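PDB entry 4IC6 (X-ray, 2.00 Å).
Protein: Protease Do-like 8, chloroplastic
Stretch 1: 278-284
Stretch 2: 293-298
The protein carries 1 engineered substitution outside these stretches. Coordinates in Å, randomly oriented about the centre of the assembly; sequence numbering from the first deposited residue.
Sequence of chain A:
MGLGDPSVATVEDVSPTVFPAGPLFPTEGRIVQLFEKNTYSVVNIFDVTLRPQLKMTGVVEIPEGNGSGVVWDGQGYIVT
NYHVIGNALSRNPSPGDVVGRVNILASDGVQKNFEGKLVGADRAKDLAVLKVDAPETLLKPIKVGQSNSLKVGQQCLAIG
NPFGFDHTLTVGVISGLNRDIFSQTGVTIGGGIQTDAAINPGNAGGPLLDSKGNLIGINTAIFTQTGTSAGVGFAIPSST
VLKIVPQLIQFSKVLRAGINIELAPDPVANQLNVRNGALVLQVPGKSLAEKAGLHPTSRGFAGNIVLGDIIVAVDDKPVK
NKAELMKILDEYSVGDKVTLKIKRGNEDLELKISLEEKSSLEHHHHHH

Stretch 1 (278-284) ALVLQVP
Stretch 2 293-298: GLHPTS

A strand and the irregular segment that crosses it are pinned together at Thr-297, whose backbone and side chain each give a hydrogen bond to a carbonyl of the first stretch, while small apolar contacts fill in beside this anchor. Both stretches belong to one chain, and together they bury 332 Å² of surface. The first stretch is extended from Ala-278 (phi/psi -103/123) through Leu-279 (-88/124) and Val-280 (-76/114); Leu-281 breaks the pattern at -85/-66, and Gln-282 (-120/141) and Val-283 (-125/100) are extended again before Pro-284 (-46/140). The second stretch leaves a helix at Gly-293, which closes a Schellman motif with phi/psi 97/20, where a CB would be jammed against the preceding carbonyl oxygen. It then runs without regular structure through Leu-294 (-72/129), His-295 (-101/138), Pro-296 (-89/-167), Thr-297 (-117/128) and Ser-298 (-136/129). The end-to-end directions of the touching parts lie 107° apart, so the segments cross rather than pair along their length, and the register is set at one point, with Leu-281 CA 4.7 Å from Thr-297 CA. There Thr-297 N donates to Leu-281 O at 2.7 Å with an N-H...O angle of 163°, a short and nearly straight bond. Thr-297, with chi1 at -79° (m) and its CA-to-CB bond toward the first stretch, also donates from OG1 to Val-280 O at 3.0 Å; two successive carbonyls are thus held by one residue. Thr-297 OG1 also lies 3.5 Å from Leu-279 CD1, the end of a t,p leucine whose CA-to-CB bond is sideways. The CA-to-CB bond of Leu-281 points away, yet in its m,t rotamer its CD2 comes within 4.1 Å of Thr-297 CB. Pro-296, its ring C-gamma endo, packs tightly beside the anchor: its CB is 2.9 Å from Leu-281 O, a close approach of carbon to carbonyl oxygen, and 3.9 Å from Val-283 CG2, an apolar contact. Val-283 (chi1 173°, t) has its CA-to-CB bond toward the second stretch and also sets CG2 3.9 Å from Leu-294 O. Val-280, likewise t at 175° and with its CA-to-CB bond toward the second stretch, places CG1 3.7 Å from His-295 O and CG2 4.5 Å from Leu-294 CG, a looser apolar contact. The CA-to-CB bond of Leu-294 points toward the first stretch, with chi1 between wells at -124° and chi2 at 43° (p). The CA-to-CB bonds of Gln-282 and His-295 both point away, and both side chains are modelled only as far as CB.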

ATOM      1  N   ALA A 278       6.938 -37.515   2.175  1.00 42.94           N
ATOM      2  CA  ALA A 278       7.448 -36.191   2.518  1.00 39.50           C
ATOM      3  C   ALA A 278       8.700 -35.911   1.698  1.00 38.80           C
ATOM      4  O   ALA A 278       9.674 -36.665   1.774  1.00 41.23           O
ATOM      5  CB  ALA A 278       7.783 -36.119   4.016  1.00 38.65           C
ATOM      6  N   LEU A 279       8.685 -34.825   0.931  1.00 39.39           N
ATOM      7  CA  LEU A 279       9.822 -34.485   0.072  1.00 41.46           C
ATOM      8  C   LEU A 279      10.857 -33.643   0.820  1.00 38.06           C
ATOM      9  O   LEU A 279      10.535 -32.585   1.369  1.00 38.55           O
ATOM     10  CB  LEU A 279       9.353 -33.733  -1.177  1.00 40.63           C
ATOM     11  CG  LEU A 279      10.408 -33.011  -2.027  1.00 43.10           C
ATOM     12  CD1 LEU A 279      11.404 -33.981  -2.643  1.00 42.68           C
ATOM     13  CD2 LEU A 279       9.741 -32.155  -3.110  1.00 39.24           C
ATOM     14  N   VAL A 280      12.094 -34.124   0.838  1.00 42.49           N
ATOM     15  CA  VAL A 280      13.197 -33.383   1.441  1.00 45.14           C
ATOM     16  C   VAL A 280      13.635 -32.248   0.520  1.00 47.98           C
ATOM     17  O   VAL A 280      14.144 -32.496  -0.567  1.00 48.41           O
ATOM     18  CB  VAL A 280      14.409 -34.300   1.684  1.00 42.22           C
ATOM     19  CG1 VAL A 280      15.612 -33.490   2.213  1.00 38.44           C
ATOM     20  CG2 VAL A 280      14.037 -35.436   2.646  1.00 41.06           C
ATOM     21  N   LEU A 281      13.433 -31.008   0.955  1.00 49.73           N
ATOM     22  CA  LEU A 281      13.931 -29.862   0.201  1.00 52.76           C
ATOM     23  C   LEU A 281      15.391 -29.547   0.535  1.00 58.83           C
ATOM     24  O   LEU A 281      16.275 -29.705  -0.310  1.00 63.03           O
ATOM     25  CB  LEU A 281      13.064 -28.626   0.437  1.00 49.01           C
ATOM     26  CG  LEU A 281      11.614 -28.726  -0.046  1.00 50.43           C
ATOM     27  CD1 LEU A 281      10.919 -27.386   0.098  1.00 47.74           C
ATOM     28  CD2 LEU A 281      11.558 -29.219  -1.493  1.00 52.28           C
ATOM     29  N   GLN A 282      15.637 -29.122   1.775  1.00 57.88           N
ATOM     30  CA  GLN A 282      16.974 -28.703   2.197  1.00 55.97           C
ATOM     31  C   GLN A 282      17.543 -29.525   3.363  1.00 56.33           C
ATOM     32  O   GLN A 282      16.824 -29.892   4.307  1.00 54.09           O
ATOM     33  CB  GLN A 282      16.975 -27.211   2.536  1.00 57.93           C
ATOM     34  N   VAL A 283      18.845 -29.793   3.288  1.00 56.23           N
ATOM     35  CA  VAL A 283      19.568 -30.547   4.307  1.00 57.43           C
ATOM     36  C   VAL A 283      20.769 -29.771   4.842  1.00 59.85           C
ATOM     37  O   VAL A 283      21.824 -29.759   4.210  1.00 59.50           O
ATOM     38  CB  VAL A 283      20.079 -31.869   3.730  1.00 55.58           C
ATOM     39  CG1 VAL A 283      20.984 -32.574   4.719  1.00 56.65           C
ATOM     40  CG2 VAL A 283      18.906 -32.748   3.331  1.00 55.37           C
ATOM     41  N   PRO A 284      20.612 -29.136   6.019  1.00 63.64           N
ATOM     42  CA  PRO A 284      21.659 -28.306   6.628  1.00 65.81           C
ATOM     43  C   PRO A 284      23.009 -29.014   6.590  1.00 68.39           C
ATOM     44  O   PRO A 284      23.067 -30.223   6.810  1.00 70.34           O
ATOM     45  CB  PRO A 284      21.188 -28.150   8.076  1.00 66.70           C
ATOM     46  CG  PRO A 284      19.707 -28.293   8.008  1.00 63.91           C
ATOM     47  CD  PRO A 284      19.442 -29.288   6.907  1.00 63.87           C
ATOM     48  N   GLY A 293      23.177 -39.511   4.707  1.00 61.66           N
ATOM     49  CA  GLY A 293      23.139 -39.578   3.253  1.00 64.68           C
ATOM     50  C   GLY A 293      21.820 -39.153   2.629  1.00 66.90           C
ATOM     51  O   GLY A 293      21.521 -39.502   1.488  1.00 68.79           O
ATOM     52  N   LEU A 294      21.017 -38.402   3.373  1.00 63.79           N
ATOM     53  CA  LEU A 294      19.759 -37.890   2.840  1.00 59.55           C
ATOM     54  C   LEU A 294      20.063 -36.788   1.822  1.00 62.25           C
ATOM     55  O   LEU A 294      20.834 -35.870   2.108  1.00 62.59           O
ATOM     56  CB  LEU A 294      18.883 -37.356   3.975  1.00 57.86           C
ATOM     57  CG  LEU A 294      17.464 -37.907   4.175  1.00 63.25           C
ATOM     58  CD1 LEU A 294      17.408 -39.422   4.025  1.00 65.54           C
ATOM     59  CD2 LEU A 294      16.928 -37.481   5.548  1.00 63.05           C
ATOM     60  N   HIS A 295      19.481 -36.883   0.624  1.00 60.75           N
ATOM     61  CA  HIS A 295      19.742 -35.879  -0.401  1.00 59.03           C
ATOM     62  C   HIS A 295      18.603 -34.872  -0.511  1.00 54.88           C
ATOM     63  O   HIS A 295      17.427 -35.239  -0.442  1.00 52.85           O
ATOM     64  CB  HIS A 295      20.018 -36.536  -1.752  1.00 64.21           C
ATOM     65  N   PRO A 296      18.951 -33.586  -0.668  1.00 51.18           N
ATOM     66  CA  PRO A 296      17.970 -32.512  -0.772  1.00 50.90           C
ATOM     67  C   PRO A 296      17.559 -32.293  -2.230  1.00 59.48           C
ATOM     68  O   PRO A 296      17.880 -33.120  -3.085  1.00 58.71           O
ATOM     69  CB  PRO A 296      18.751 -31.303  -0.273  1.00 44.23           C
ATOM     70  CG  PRO A 296      20.102 -31.548  -0.773  1.00 46.45           C
ATOM     71  CD  PRO A 296      20.323 -33.053  -0.702  1.00 51.48           C
ATOM     72  N   THR A 297      16.878 -31.178  -2.484  1.00 64.95           N
ATOM     73  CA  THR A 297      16.272 -30.873  -3.781  1.00 69.26           C
ATOM     74  C   THR A 297      16.913 -29.624  -4.398  1.00 74.78           C
ATOM     75  O   THR A 297      16.978 -28.568  -3.753  1.00 75.34           O
ATOM     76  CB  THR A 297      14.748 -30.612  -3.622  1.00 59.92           C
ATOM     77  OG1 THR A 297      14.044 -31.857  -3.509  1.00 56.86           O
ATOM     78  CG2 THR A 297      14.197 -29.822  -4.813  1.00 61.88           C
ATOM     79  N   SER A 298      17.361 -29.739  -5.647  1.00 78.95           N
ATOM     80  CA  SER A 298      18.063 -28.646  -6.323  1.00 81.58           C
ATOM     81  C   SER A 298      17.599 -28.419  -7.761  1.00 81.86           C
ATOM     82  O   SER A 298      17.559 -29.360  -8.564  1.00 79.63           O
ATOM     83  CB  SER A 298      19.572 -28.899  -6.314  1.00 80.57           C
ATOM     84  OG  SER A 298      19.860 -30.245  -6.646  1.00 80.53           O
TER